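Local coordinates for xylose isomerase-like TIM barrel domain-containing protein (Parabacteroides distasonis, PDB 4KW2) that is of unknown function but adopts the xylose isomerase-like TIM-barrel fold and may act as a sugar isomerase or related enzyme, at residues 60-65 / 78-83; 135-140 / 170-175; 176-181 / 187-192; 239-244 / 251-256. All blocks are in the same frame, centred on the assembly; numbering follows the deposited sequence. Where two conformers were deposited one is given.

Contact 1: residues 60-65 / 78-83; sequences GAPFPK and CALLRH. With SO4 (sulfate ion), chain G.
Phe63 and Leu80 carry this contact between the 60-65 loop, which follows strand 50-53 of the TIM barrel, and the outer helix 75-86. The two side chains approach from opposite directions. Leu80 CD2 lies over one face of the phenyl ring, 4.0 Å from the centroid of Phe63 and 21° off the ring normal, in a CH-pi contact displaced toward the rim. The far end of the ring meets the branch point as well, with Phe63 CZ 3.7 Å from Leu80 CG. With CG of Leu80 opposite its backbone N (chi1 -173°), CD2 is carried over the ring face and CD1 toward Pro62. Pro62, preceded by a cis peptide bond, brings its CG to 4.0 Å from Leu80 CD2 as well. Leu81 borders the ring at its edge, its backbone N near the ring plane, while Met37 of helix 36-46 also touches Phe63. On the helix surface, His83 ND1 donates a hydrogen bond to O4 of a sulfate ion, probably from the crystallisation liquor. That sulfate lies away from the Phe63-Leu80 pairing, where loop and helix meet through apolar and CH-pi contacts, which implies a water-excluding patch rather than polar pairing.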
loop_
_atom_site.group_PDB
_atom_site.type_symbol
_atom_site.label_atom_id
_atom_site.label_comp_id
_atom_site.label_asym_id
_atom_site.label_seq_id
_atom_site.Cartn_x
_atom_site.Cartn_y
_atom_site.Cartn_z
ATOM N N GLY A 60 -10.418 18.147 19.499
ATOM C CA GLY A 60 -10.208 19.541 19.109
ATOM C C GLY A 60 -11.243 20.466 19.732
ATOM O O GLY A 60 -12.246 20.005 20.272
ATOM N N ALA A 61 -10.994 21.771 19.665
ATOM C CA ALA A 61 -11.906 22.758 20.252
ATOM C C ALA A 61 -13.297 22.599 19.633
ATOM O O ALA A 61 -13.410 22.416 18.423
ATOM C CB ALA A 61 -11.383 24.166 20.023
ATOM N N PRO A 62 -14.364 22.701 20.446
ATOM C CA PRO A 62 -14.454 23.194 21.823
ATOM C C PRO A 62 -13.981 22.253 22.925
ATOM O O PRO A 62 -13.961 22.653 24.089
ATOM C CB PRO A 62 -15.955 23.445 21.989
ATOM C CG PRO A 62 -16.576 22.376 21.157
ATOM C CD PRO A 62 -15.674 22.222 19.962
ATOM N N PHE A 63 -13.612 21.021 22.588
ATOM C CA PHE A 63 -13.101 20.100 23.603
ATOM C C PHE A 63 -11.726 20.551 24.040
ATOM O O PHE A 63 -11.005 21.171 23.258
ATOM C CB PHE A 63 -13.045 18.668 23.083
ATOM C CG PHE A 63 -14.387 18.121 22.740
ATOM C CD1 PHE A 63 -15.174 17.543 23.717
ATOM C CD2 PHE A 63 -14.886 18.232 21.451
ATOM C CE1 PHE A 63 -16.425 17.049 23.409
ATOM C CE2 PHE A 63 -16.138 17.750 21.138
ATOM C CZ PHE A 63 -16.907 17.155 22.119
ATOM N N PRO A 64 -11.363 20.263 25.294
ATOM C CA PRO A 64 -10.040 20.659 25.753
ATOM C C PRO A 64 -8.946 19.823 25.104
ATOM O O PRO A 64 -9.210 18.723 24.608
ATOM C CB PRO A 64 -10.094 20.436 27.268
ATOM C CG PRO A 64 -11.216 19.488 27.502
ATOM C CD PRO A 64 -12.164 19.614 26.347
ATOM N N LYS A 65 -7.736 20.363 25.101
ATOM C CA LYS A 65 -6.592 19.715 24.470
ATOM C C LYS A 65 -6.288 18.372 25.141
ATOM O O LYS A 65 -6.487 18.217 26.347
ATOM C CB LYS A 65 -5.369 20.633 24.532
ATOM C CG LYS A 65 -4.267 20.270 23.559
ATOM C CD LYS A 65 -3.283 21.420 23.412
ATOM C CE LYS A 65 -2.060 21.000 22.619
ATOM N NZ LYS A 65 -1.064 22.104 22.526
ATOM N N CYS A 78 -19.936 13.741 25.851
ATOM C CA CYS A 78 -20.838 13.034 24.932
ATOM C C CYS A 78 -21.933 13.952 24.400
ATOM O O CYS A 78 -22.259 13.912 23.216
ATOM C CB CYS A 78 -21.482 11.825 25.612
ATOM S SG CYS A 78 -20.376 10.410 25.797
ATOM N N ALA A 79 -22.497 14.780 25.275
ATOM C CA ALA A 79 -23.537 15.721 24.865
ATOM C C ALA A 79 -22.958 16.795 23.951
ATOM O O ALA A 79 -23.592 17.204 22.978
ATOM C CB ALA A 79 -24.206 16.354 26.082
ATOM N N LEU A 80 -21.744 17.242 24.258
ATOM C CA LEU A 80 -21.070 18.223 23.419
ATOM C C LEU A 80 -20.729 17.632 22.048
ATOM O O LEU A 80 -20.879 18.300 21.023
ATOM C CB LEU A 80 -19.810 18.738 24.109
ATOM C CG LEU A 80 -19.067 19.892 23.435
ATOM C CD1 LEU A 80 -19.994 21.054 23.103
ATOM C CD2 LEU A 80 -17.925 20.356 24.331
ATOM N N LEU A 81 -20.301 16.375 22.024
ATOM C CA LEU A 81 -19.985 15.712 20.759
ATOM C C LEU A 81 -21.234 15.607 19.879
ATOM O O LEU A 81 -21.177 15.891 18.686
ATOM C CB LEU A 81 -19.373 14.326 21.008
ATOM C CG LEU A 81 -18.879 13.556 19.777
ATOM C CD1 LEU A 81 -17.875 14.387 18.999
ATOM C CD2 LEU A 81 -18.276 12.221 20.186
ATOM N N ARG A 82 -22.362 15.221 20.473
ATOM C CA ARG A 82 -23.626 15.172 19.740
ATOM C C ARG A 82 -23.984 16.539 19.153
ATOM O O ARG A 82 -24.361 16.641 17.983
ATOM C CB ARG A 82 -24.766 14.664 20.632
ATOM C CG ARG A 82 -24.685 13.175 20.947
ATOM C CD ARG A 82 -26.013 12.629 21.467
ATOM N NE ARG A 82 -26.469 13.346 22.656
ATOM C CZ ARG A 82 -26.072 13.105 23.910
ATOM N NH1 ARG A 82 -25.188 12.150 24.192
ATOM N NH2 ARG A 82 -26.561 13.842 24.900
ATOM N N HIS A 83 -23.843 17.584 19.962
ATOM C CA HIS A 83 -24.136 18.948 19.527
ATOM C C HIS A 83 -23.253 19.389 18.356
ATOM O O HIS A 83 -23.734 20.017 17.412
ATOM C CB HIS A 83 -23.966 19.908 20.706
ATOM C CG HIS A 83 -24.059 21.354 20.330
ATOM N ND1 HIS A 83 -25.256 21.967 20.028
ATOM C CD2 HIS A 83 -23.105 22.306 20.208
ATOM C CE1 HIS A 83 -25.033 23.235 19.731
ATOM N NE2 HIS A 83 -23.736 23.468 19.834
HETATM S S SO4 G . -28.410 20.426 20.200
HETATM O O1 SO4 G . -29.767 20.260 19.628
HETATM O O2 SO4 G . -28.529 21.102 21.512
HETATM O O3 SO4 G . -27.764 19.101 20.367
HETATM O O4 SO4 G . -27.580 21.244 19.288
#

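Contact 2: residues 135-140 / 170-175; sequences SLAKKY and PLMGVC
Leu171 inserts its CD1 methyl against the backbone of Ala137, where helix 130-140 of the TIM barrel packs beside the start of strand 172-178. The helix lies on the outside of the barrel; it comes before strand 143-146 in the chain, and its inner side also reaches the N-terminal start of the next strand along. The Leu171 CD1 methyl sits 3.5 Å from Ala137 O and 3.9 Å from Lys138 N, so one branch of the leucine touches the peptide link between the two helix residues. Its CG lies beside its own backbone N and opposite the carbonyl carbon (chi1 -61°), sending the branch across to the helix. The Ala137 methyl points toward the strand and is shared between Leu171 CD1 and the side chain of Met172, a selenomethionine. The CA atoms of Ala137 and Leu171 stand 6.6 Å apart.

Farther out, Val144 of strand 143-146 touches both Ala137 and Met172, while its backbone is hydrogen-bonded to Leu171 and Gly173. These bonds set the strand against its neighbour in the barrel. On the other edge, the guanidinium NH1 of Arg198 bonds to Met172 O. The Met172 side chain meets the helix only loosely, its SE 4.4 Å from Ala137 CB.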
loop_
_atom_site.group_PDB
_atom_site.type_symbol
_atom_site.label_atom_id
_atom_site.label_comp_id
_atom_site.label_asym_id
_atom_site.label_seq_id
_atom_site.Cartn_x
_atom_site.Cartn_y
_atom_site.Cartn_z
ATOM N N SER A 135 -25.872 -10.107 21.348
ATOM C CA SER A 135 -26.641 -9.742 22.539
ATOM C C SER A 135 -26.597 -8.236 22.772
ATOM O O SER A 135 -27.595 -7.628 23.167
ATOM C CB SER A 135 -26.100 -10.463 23.774
ATOM O OG SER A 135 -25.844 -11.825 23.492
ATOM N N LEU A 136 -25.430 -7.644 22.529
ATOM C CA LEU A 136 -25.247 -6.199 22.662
ATOM C C LEU A 136 -26.005 -5.429 21.577
ATOM O O LEU A 136 -26.623 -4.399 21.860
ATOM C CB LEU A 136 -23.757 -5.839 22.627
ATOM C CG LEU A 136 -22.939 -6.265 23.851
ATOM C CD1 LEU A 136 -21.448 -6.168 23.562
ATOM C CD2 LEU A 136 -23.298 -5.418 25.060
ATOM N N ALA A 137 -25.953 -5.931 20.345
ATOM C CA ALA A 137 -26.719 -5.355 19.241
ATOM C C ALA A 137 -28.201 -5.275 19.596
ATOM O O ALA A 137 -28.833 -4.239 19.388
ATOM C CB ALA A 137 -26.524 -6.173 17.973
ATOM N N LYS A 138 -28.743 -6.370 20.130
ATOM C CA LYS A 138 -30.146 -6.421 20.565
ATOM C C LYS A 138 -30.396 -5.451 21.715
ATOM O O LYS A 138 -31.349 -4.677 21.686
ATOM C CB LYS A 138 -30.536 -7.826 21.031
ATOM C CG LYS A 138 -30.580 -8.905 19.958
ATOM C CD LYS A 138 -31.297 -10.144 20.492
ATOM C CE LYS A 138 -30.634 -11.447 20.073
ATOM N NZ LYS A 138 -30.719 -11.681 18.607
ATOM N N LYS A 139 -29.529 -5.507 22.723
ATOM C CA LYS A 139 -29.673 -4.698 23.936
ATOM C C LYS A 139 -29.686 -3.196 23.649
ATOM O O LYS A 139 -30.377 -2.446 24.336
ATOM C CB LYS A 139 -28.550 -5.036 24.923
ATOM C CG LYS A 139 -28.536 -4.222 26.212
ATOM C CD LYS A 139 -27.439 -4.724 27.146
ATOM C CE LYS A 139 -26.910 -3.647 28.085
ATOM N NZ LYS A 139 -27.523 -3.705 29.437
ATOM N N TYR A 140 -28.924 -2.765 22.641
ATOM C CA TYR A 140 -28.826 -1.347 22.291
ATOM C C TYR A 140 -29.483 -1.000 20.952
ATOM O O TYR A 140 -29.352 0.128 20.480
ATOM C CB TYR A 140 -27.358 -0.915 22.262
ATOM C CG TYR A 140 -26.660 -0.989 23.605
ATOM C CD1 TYR A 140 -26.916 -0.047 24.602
ATOM C CD2 TYR A 140 -25.736 -1.990 23.876
ATOM C CE1 TYR A 140 -26.271 -0.110 25.830
ATOM C CE2 TYR A 140 -25.091 -2.062 25.097
ATOM C CZ TYR A 140 -25.360 -1.123 26.071
ATOM O OH TYR A 140 -24.704 -1.207 27.277
ATOM N N PRO A 170 -31.464 -9.711 12.329
ATOM C CA PRO A 170 -31.199 -8.865 11.159
ATOM C C PRO A 170 -30.232 -7.701 11.440
ATOM O O PRO A 170 -29.706 -7.100 10.503
ATOM C CB PRO A 170 -32.589 -8.329 10.776
ATOM C CG PRO A 170 -33.571 -9.163 11.525
ATOM C CD PRO A 170 -32.872 -9.627 12.759
ATOM N N LEU A 171 -30.015 -7.386 12.716
ATOM C CA LEU A 171 -29.028 -6.388 13.120
ATOM C C LEU A 171 -27.593 -6.811 12.775
ATOM O O LEU A 171 -26.732 -5.958 12.563
ATOM C CB LEU A 171 -29.128 -6.120 14.625
ATOM C CG LEU A 171 -30.459 -5.580 15.153
ATOM C CD1 LEU A 171 -30.518 -5.722 16.667
ATOM C CD2 LEU A 171 -30.663 -4.133 14.730
HETATM N N MSE A 172 -27.342 -8.122 12.730
HETATM C CA MSE A 172 -26.010 -8.649 12.417
HETATM C C MSE A 172 -25.810 -8.691 10.927
HETATM O O MSE A 172 -26.396 -9.522 10.244
HETATM C CB MSE A 172 -25.834 -10.048 13.007
HETATM C CG MSE A 172 -25.988 -10.059 14.526
HETATM SE SE MSE A 172 -24.477 -9.123 15.375
HETATM C CE MSE A 172 -23.140 -10.570 15.308
ATOM N N GLY A 173 -24.971 -7.796 10.414
ATOM C CA GLY A 173 -24.730 -7.689 8.972
ATOM C C GLY A 173 -23.259 -7.660 8.593
ATOM O O GLY A 173 -22.386 -8.043 9.382
ATOM N N VAL A 174 -22.991 -7.180 7.381
ATOM C CA VAL A 174 -21.659 -7.219 6.793
ATOM C C VAL A 174 -21.167 -5.837 6.373
ATOM O O VAL A 174 -21.900 -5.062 5.760
ATOM C CB VAL A 174 -21.649 -8.150 5.564
ATOM C CG1 VAL A 174 -20.277 -8.182 4.902
ATOM C CG2 VAL A 174 -22.073 -9.550 5.978
ATOM N N CYS A 175 -19.916 -5.544 6.716
ATOM C CA CYS A 175 -19.196 -4.390 6.180
ATOM C C CYS A 175 -18.380 -4.882 4.999
ATOM O O CYS A 175 -17.375 -5.570 5.176
ATOM C CB CYS A 175 -18.269 -3.786 7.236
ATOM S SG CYS A 175 -17.317 -2.354 6.675
#

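Contact 3: residues 176-181 / 187-192; sequences ADIGHW and DPLKNL
This is an apolar packing contact with one acidic edge, made where strand 172-178 of the TIM barrel runs out into a loop and the chain folds back on itself within a few residues, before strand 199-204. Pro188 wedges between the strand end and the indole of Trp181. Its CB lies 3.7 Å from Asp177 O and also touches the Ile178 CD1 methyl, while its CG faces the backbone N of Gly179 at 3.8 Å. Ile178 crosses the proline at about a right angle and reaches on to Leu189, with 3.7 Å between Ile178 CD1 and Leu189 CD2. The other leucine methyl, CD1, meets Trp181 CZ3 at 3.8 Å, so the two branches of Leu189 divide between the isoleucine and the indole.

Trp181 turns its six-membered ring toward the returning segment, with CG placed opposite the backbone N (chi1 178°). Asp187 runs alongside, pointing the same way, its carboxylate 86° from the indole plane. OD1 of Asp187 comes to the ring edge, 3.3 Å from Trp181 CZ3, and also receives weak hydrogen bonds from the backbone N atoms of Leu189 and Lys190. The rings of Phe226, on helix 222-232, and Trp181 meet edge-to-face, and Pro222 O takes a weak hydrogen bond from Trp181 NE1.

Since aromatic C-H edges carry a slight positive charge, the carboxylate oxygen is probably favoured there; the nearby like charge of Glu229 is probably offset in part by a long, weak ion pair between Asp187 OD2 and Lys182 NZ.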
loop_
_atom_site.group_PDB
_atom_site.type_symbol
_atom_site.label_atom_id
_atom_site.label_comp_id
_atom_site.label_asym_id
_atom_site.label_seq_id
_atom_site.Cartn_x
_atom_site.Cartn_y
_atom_site.Cartn_z
ATOM N N ALA A 176 -18.823 -4.543 3.794
ATOM C CA ALA A 176 -18.189 -5.030 2.570
ATOM C C ALA A 176 -17.131 -4.057 2.075
ATOM O O ALA A 176 -17.393 -2.866 1.952
ATOM C CB ALA A 176 -19.239 -5.235 1.493
ATOM N N ASP A 177 -15.941 -4.573 1.785
ATOM C CA ASP A 177 -14.874 -3.775 1.193
ATOM C C ASP A 177 -14.997 -3.779 -0.318
ATOM O O ASP A 177 -15.040 -4.838 -0.939
ATOM C CB ASP A 177 -13.499 -4.315 1.589
ATOM C CG ASP A 177 -13.064 -3.858 2.966
ATOM O OD1 ASP A 177 -13.896 -3.308 3.724
ATOM O OD2 ASP A 177 -11.877 -4.047 3.296
ATOM N N ILE A 178 -15.075 -2.590 -0.903
ATOM C CA ILE A 178 -15.022 -2.444 -2.346
ATOM C C ILE A 178 -13.558 -2.250 -2.675
ATOM O O ILE A 178 -12.986 -1.199 -2.371
ATOM C CB ILE A 178 -15.846 -1.241 -2.836
ATOM C CG1 ILE A 178 -17.281 -1.321 -2.299
ATOM C CG2 ILE A 178 -15.823 -1.162 -4.354
ATOM C CD1 ILE A 178 -17.957 -2.660 -2.504
ATOM N N GLY A 179 -12.955 -3.277 -3.272
ATOM C CA GLY A 179 -11.519 -3.304 -3.511
ATOM C C GLY A 179 -11.083 -2.340 -4.594
ATOM O O GLY A 179 -11.088 -1.125 -4.392
ATOM N N HIS A 180 -10.683 -2.882 -5.738
ATOM C CA HIS A 180 -10.271 -2.066 -6.872
ATOM C C HIS A 180 -11.302 -2.240 -7.974
ATOM O O HIS A 180 -11.257 -3.190 -8.752
ATOM C CB HIS A 180 -8.861 -2.436 -7.342
ATOM C CG HIS A 180 -7.776 -1.652 -6.668
ATOM N ND1 HIS A 180 -7.431 -0.374 -7.056
ATOM C CD2 HIS A 180 -6.958 -1.964 -5.634
ATOM C CE1 HIS A 180 -6.448 0.067 -6.291
ATOM N NE2 HIS A 180 -6.144 -0.878 -5.419
ATOM N N TRP A 181 -12.248 -1.311 -7.994
ATOM C CA TRP A 181 -13.358 -1.322 -8.924
ATOM C C TRP A 181 -12.899 -0.794 -10.293
ATOM O O TRP A 181 -12.363 0.315 -10.358
ATOM C CB TRP A 181 -14.457 -0.418 -8.373
ATOM C CG TRP A 181 -15.620 -0.311 -9.269
ATOM C CD1 TRP A 181 -15.813 0.600 -10.275
ATOM C CD2 TRP A 181 -16.763 -1.153 -9.260
ATOM N NE1 TRP A 181 -17.017 0.369 -10.894
ATOM C CE2 TRP A 181 -17.623 -0.700 -10.288
ATOM C CE3 TRP A 181 -17.150 -2.248 -8.481
ATOM C CZ2 TRP A 181 -18.842 -1.308 -10.557
ATOM C CZ3 TRP A 181 -18.360 -2.844 -8.741
ATOM C CH2 TRP A 181 -19.196 -2.372 -9.773
ATOM N N ASP A 187 -15.865 -8.711 -8.938
ATOM C CA ASP A 187 -16.807 -7.658 -8.581
ATOM C C ASP A 187 -17.298 -7.879 -7.145
ATOM O O ASP A 187 -18.069 -8.812 -6.897
ATOM C CB ASP A 187 -17.980 -7.681 -9.562
ATOM C CG ASP A 187 -18.946 -6.522 -9.366
ATOM O OD1 ASP A 187 -19.066 -5.999 -8.237
ATOM O OD2 ASP A 187 -19.600 -6.149 -10.359
ATOM N N PRO A 188 -16.872 -7.014 -6.196
ATOM C CA PRO A 188 -17.199 -7.253 -4.781
ATOM C C PRO A 188 -18.699 -7.239 -4.494
ATOM O O PRO A 188 -19.163 -7.946 -3.599
ATOM C CB PRO A 188 -16.506 -6.094 -4.042
ATOM C CG PRO A 188 -15.592 -5.457 -5.035
ATOM C CD PRO A 188 -16.187 -5.722 -6.384
ATOM N N LEU A 189 -19.439 -6.439 -5.256
ATOM C CA LEU A 189 -20.884 -6.331 -5.097
ATOM C C LEU A 189 -21.601 -7.613 -5.520
ATOM O O LEU A 189 -22.543 -8.043 -4.851
ATOM C CB LEU A 189 -21.418 -5.144 -5.901
ATOM C CG LEU A 189 -20.877 -3.764 -5.522
ATOM C CD1 LEU A 189 -21.420 -2.717 -6.481
ATOM C CD2 LEU A 189 -21.232 -3.423 -4.082
ATOM N N LYS A 190 -21.148 -8.221 -6.618
ATOM C CA LYS A 190 -21.725 -9.482 -7.111
ATOM C C LYS A 190 -21.494 -10.680 -6.176
ATOM O O LYS A 190 -22.181 -11.693 -6.289
ATOM C CB LYS A 190 -21.201 -9.810 -8.515
ATOM C CG LYS A 190 -21.872 -9.018 -9.628
ATOM C CD LYS A 190 -21.148 -9.158 -10.961
ATOM C CE LYS A 190 -21.177 -10.583 -11.497
ATOM N NZ LYS A 190 -20.336 -10.718 -12.718
ATOM N N ASN A 191 -20.534 -10.565 -5.261
ATOM C CA ASN A 191 -20.330 -11.581 -4.223
ATOM C C ASN A 191 -21.412 -11.560 -3.138
ATOM O O ASN A 191 -21.494 -12.489 -2.335
ATOM C CB ASN A 191 -18.956 -11.418 -3.568
ATOM C CG ASN A 191 -17.812 -11.559 -4.556
ATOM O OD1 ASN A 191 -18.007 -11.976 -5.699
ATOM N ND2 ASN A 191 -16.608 -11.209 -4.119
ATOM N N LEU A 192 -22.230 -10.505 -3.114
ATOM C CA LEU A 192 -23.340 -10.371 -2.163
ATOM C C LEU A 192 -24.219 -11.625 -2.076
ATOM O O LEU A 192 -24.743 -11.940 -1.008
ATOM C CB LEU A 192 -24.201 -9.158 -2.525
#

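Contact 4: residues 239-244 / 251-256; sequences ISIEYD and QEIRNS. With SO4 (sulfate ion), chain B.
Ile253 sets its CG1 almost exactly over the middle of the Tyr243 ring, 3.4 Å from the centroid and only 3° off the normal, a CH-pi contact centred on the face. The CD1 methyl continues toward the base of the ring, 3.6 Å from Tyr243 CG, while CG2 lies near CE1. Tyr243 presents this face because its CG falls between the backbone N and the carbonyl carbon (chi1 69°), which lays the ring across the isoleucine. Beside it, Ile241 slides past Ile253 in the opposite direction and brings its CD1 to 4.1 Å from Ile253 CG2.

The three side chains join the eighth barrel strand, 238-241, and the residues just beyond it to helix 250-262, which follows in the chain and packs outside the TIM barrel. Leu46 of helix 36-46 touches both Tyr243 and Ile253, bringing a neighbouring helix into the same buried cluster, and Leu257 packs on Ile241.

The outer face of the helix has a different chemistry. A sulfate ion, probably from the crystallisation liquor, accepts two bonds at O3, from Gln251 NE2 at 2.8 Å and Arg254 NE at 2.9 Å. Arg254 NH2 binds its O1 at 2.8 Å, so the guanidinium edge grips two oxygens. Arg254 NH1 bonds to Leu46 O, which together with the sulfate bonds restricts the rotation of the guanidinium.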
loop_
_atom_site.group_PDB
_atom_site.type_symbol
_atom_site.label_atom_id
_atom_site.label_comp_id
_atom_site.label_asym_id
_atom_site.label_seq_id
_atom_site.Cartn_x
_atom_site.Cartn_y
_atom_site.Cartn_z
ATOM N N ILE A 239 -22.594 3.886 2.290
ATOM C CA ILE A 239 -21.341 3.919 1.542
ATOM C C ILE A 239 -20.397 4.814 2.325
ATOM O O ILE A 239 -20.591 6.030 2.403
ATOM C CB ILE A 239 -21.498 4.488 0.117
ATOM C CG1 ILE A 239 -22.565 3.723 -0.660
ATOM C CG2 ILE A 239 -20.173 4.412 -0.634
ATOM C CD1 ILE A 239 -22.853 4.322 -2.022
ATOM N N SER A 240 -19.375 4.203 2.903
ATOM C CA SER A 240 -18.445 4.903 3.760
ATOM C C SER A 240 -17.121 5.069 3.019
ATOM O O SER A 240 -16.391 4.092 2.801
ATOM C CB SER A 240 -18.262 4.115 5.052
ATOM O OG SER A 240 -17.703 4.936 6.047
ATOM N N ILE A 241 -16.817 6.302 2.625
ATOM C CA ILE A 241 -15.676 6.555 1.762
ATOM C C ILE A 241 -14.425 7.000 2.524
ATOM O O ILE A 241 -14.490 7.717 3.529
ATOM C CB ILE A 241 -16.003 7.573 0.641
ATOM C CG1 ILE A 241 -16.103 9.003 1.175
ATOM C CG2 ILE A 241 -17.299 7.191 -0.066
ATOM C CD1 ILE A 241 -15.303 9.993 0.362
ATOM N N GLU A 242 -13.283 6.549 2.027
ATOM C CA GLU A 242 -11.987 6.983 2.509
ATOM C C GLU A 242 -11.205 7.405 1.275
ATOM O O GLU A 242 -11.390 6.836 0.191
ATOM C CB GLU A 242 -11.293 5.821 3.234
ATOM C CG GLU A 242 -10.016 6.177 3.992
ATOM C CD GLU A 242 -8.754 6.165 3.138
ATOM O OE1 GLU A 242 -8.750 5.606 2.014
ATOM O OE2 GLU A 242 -7.747 6.729 3.607
ATOM N N TYR A 243 -10.353 8.410 1.424
ATOM C CA TYR A 243 -9.397 8.734 0.379
ATOM C C TYR A 243 -8.096 9.249 0.964
ATOM O O TYR A 243 -8.026 9.595 2.141
ATOM C CB TYR A 243 -9.994 9.725 -0.633
ATOM C CG TYR A 243 -10.254 11.141 -0.146
ATOM C CD1 TYR A 243 -11.470 11.491 0.429
ATOM C CD2 TYR A 243 -9.302 12.144 -0.312
ATOM C CE1 TYR A 243 -11.727 12.788 0.842
ATOM C CE2 TYR A 243 -9.548 13.446 0.104
ATOM C CZ TYR A 243 -10.765 13.761 0.677
ATOM O OH TYR A 243 -11.023 15.049 1.075
ATOM N N ASP A 244 -7.063 9.273 0.132
ATOM C CA ASP A 244 -5.771 9.804 0.529
ATOM C C ASP A 244 -5.820 11.319 0.415
ATOM O O ASP A 244 -5.765 11.858 -0.691
ATOM C CB ASP A 244 -4.672 9.233 -0.369
ATOM C CG ASP A 244 -3.279 9.500 0.164
ATOM O OD1 ASP A 244 -3.090 10.504 0.890
ATOM O OD2 ASP A 244 -2.371 8.700 -0.147
ATOM N N GLN A 251 -12.191 19.295 -4.230
ATOM C CA GLN A 251 -12.787 19.396 -5.565
ATOM C C GLN A 251 -12.780 18.076 -6.332
ATOM O O GLN A 251 -13.781 17.717 -6.956
ATOM C CB GLN A 251 -12.085 20.480 -6.388
ATOM C CG GLN A 251 -12.403 21.893 -5.929
ATOM C CD GLN A 251 -13.892 22.115 -5.730
ATOM O OE1 GLN A 251 -14.333 22.523 -4.653
ATOM N NE2 GLN A 251 -14.679 21.813 -6.762
ATOM N N GLU A 252 -11.663 17.354 -6.282
ATOM C CA GLU A 252 -11.553 16.086 -6.995
ATOM C C GLU A 252 -12.533 15.055 -6.458
ATOM O O GLU A 252 -13.202 14.365 -7.228
ATOM C CB GLU A 252 -10.121 15.537 -6.928
ATOM C CG GLU A 252 -9.176 16.217 -7.905
ATOM C CD GLU A 252 -7.716 15.840 -7.706
ATOM O OE1 GLU A 252 -7.397 15.084 -6.761
ATOM O OE2 GLU A 252 -6.883 16.311 -8.506
ATOM N N ILE A 253 -12.618 14.955 -5.134
ATOM C CA ILE A 253 -13.502 13.984 -4.502
ATOM C C ILE A 253 -14.970 14.386 -4.723
ATOM O O ILE A 253 -15.823 13.524 -4.941
ATOM C CB ILE A 253 -13.178 13.809 -2.999
ATOM C CG1 ILE A 253 -11.729 13.341 -2.811
ATOM C CG2 ILE A 253 -14.126 12.811 -2.348
ATOM C CD1 ILE A 253 -11.402 12.003 -3.452
ATOM N N ARG A 254 -15.256 15.686 -4.713
ATOM C CA ARG A 254 -16.619 16.157 -4.985
ATOM C C ARG A 254 -17.141 15.717 -6.353
ATOM O O ARG A 254 -18.345 15.514 -6.509
ATOM C CB ARG A 254 -16.743 17.669 -4.803
ATOM C CG ARG A 254 -17.005 18.043 -3.356
ATOM C CD ARG A 254 -17.008 19.539 -3.124
ATOM N NE ARG A 254 -18.089 20.243 -3.816
ATOM C CZ ARG A 254 -19.371 20.244 -3.444
ATOM N NH1 ARG A 254 -19.785 19.550 -2.390
ATOM N NH2 ARG A 254 -20.254 20.946 -4.140
ATOM N N ASN A 255 -16.245 15.528 -7.324
ATOM C CA ASN A 255 -16.627 14.925 -8.614
ATOM C C ASN A 255 -17.214 13.524 -8.492
ATOM O O ASN A 255 -18.175 13.192 -9.186
ATOM C CB ASN A 255 -15.438 14.849 -9.559
ATOM C CG ASN A 255 -14.979 16.205 -10.028
ATOM O OD1 ASN A 255 -15.782 17.113 -10.198
ATOM N ND2 ASN A 255 -13.679 16.350 -10.244
ATOM N N SER A 256 -16.622 12.695 -7.636
ATOM C CA SER A 256 -17.145 11.353 -7.400
ATOM C C SER A 256 -18.381 11.385 -6.505
ATOM O O SER A 256 -19.361 10.695 -6.774
ATOM C CB SER A 256 -16.079 10.450 -6.786
ATOM O OG SER A 256 -15.101 10.127 -7.753
HETATM S S SO4 B . -18.064 23.356 -6.012
HETATM O O1 SO4 B . -19.487 23.039 -5.774
HETATM O O2 SO4 B . -17.651 24.444 -5.106
HETATM O O3 SO4 B . -17.228 22.157 -5.771
HETATM O O4 SO4 B . -17.894 23.803 -7.411
#

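Overall arrangement
The four contacts follow one another along the chain within one TIM-barrel domain; contacts 2, 3 and 4 use its strands. Contacts 2 and 3 share strand 172-178, with centres about 22 Å apart: contact 2 lies at its N-terminal start, contact 3 at its C-terminal end. Contact 4 likewise lies at the C-terminal end of strand 238-241, the side where TIM barrels carry their active sites; its centre is about 17 Å from that of contact 3, their nearest atoms about 7 Å apart. Contact 1 is the most peripheral, its centre about 36 Å from that of contact 3. Contacts 1 and 4 each carry a sulfate on a helix surface, and another sulfate lies about 5 Å from the Tyr243 side chain.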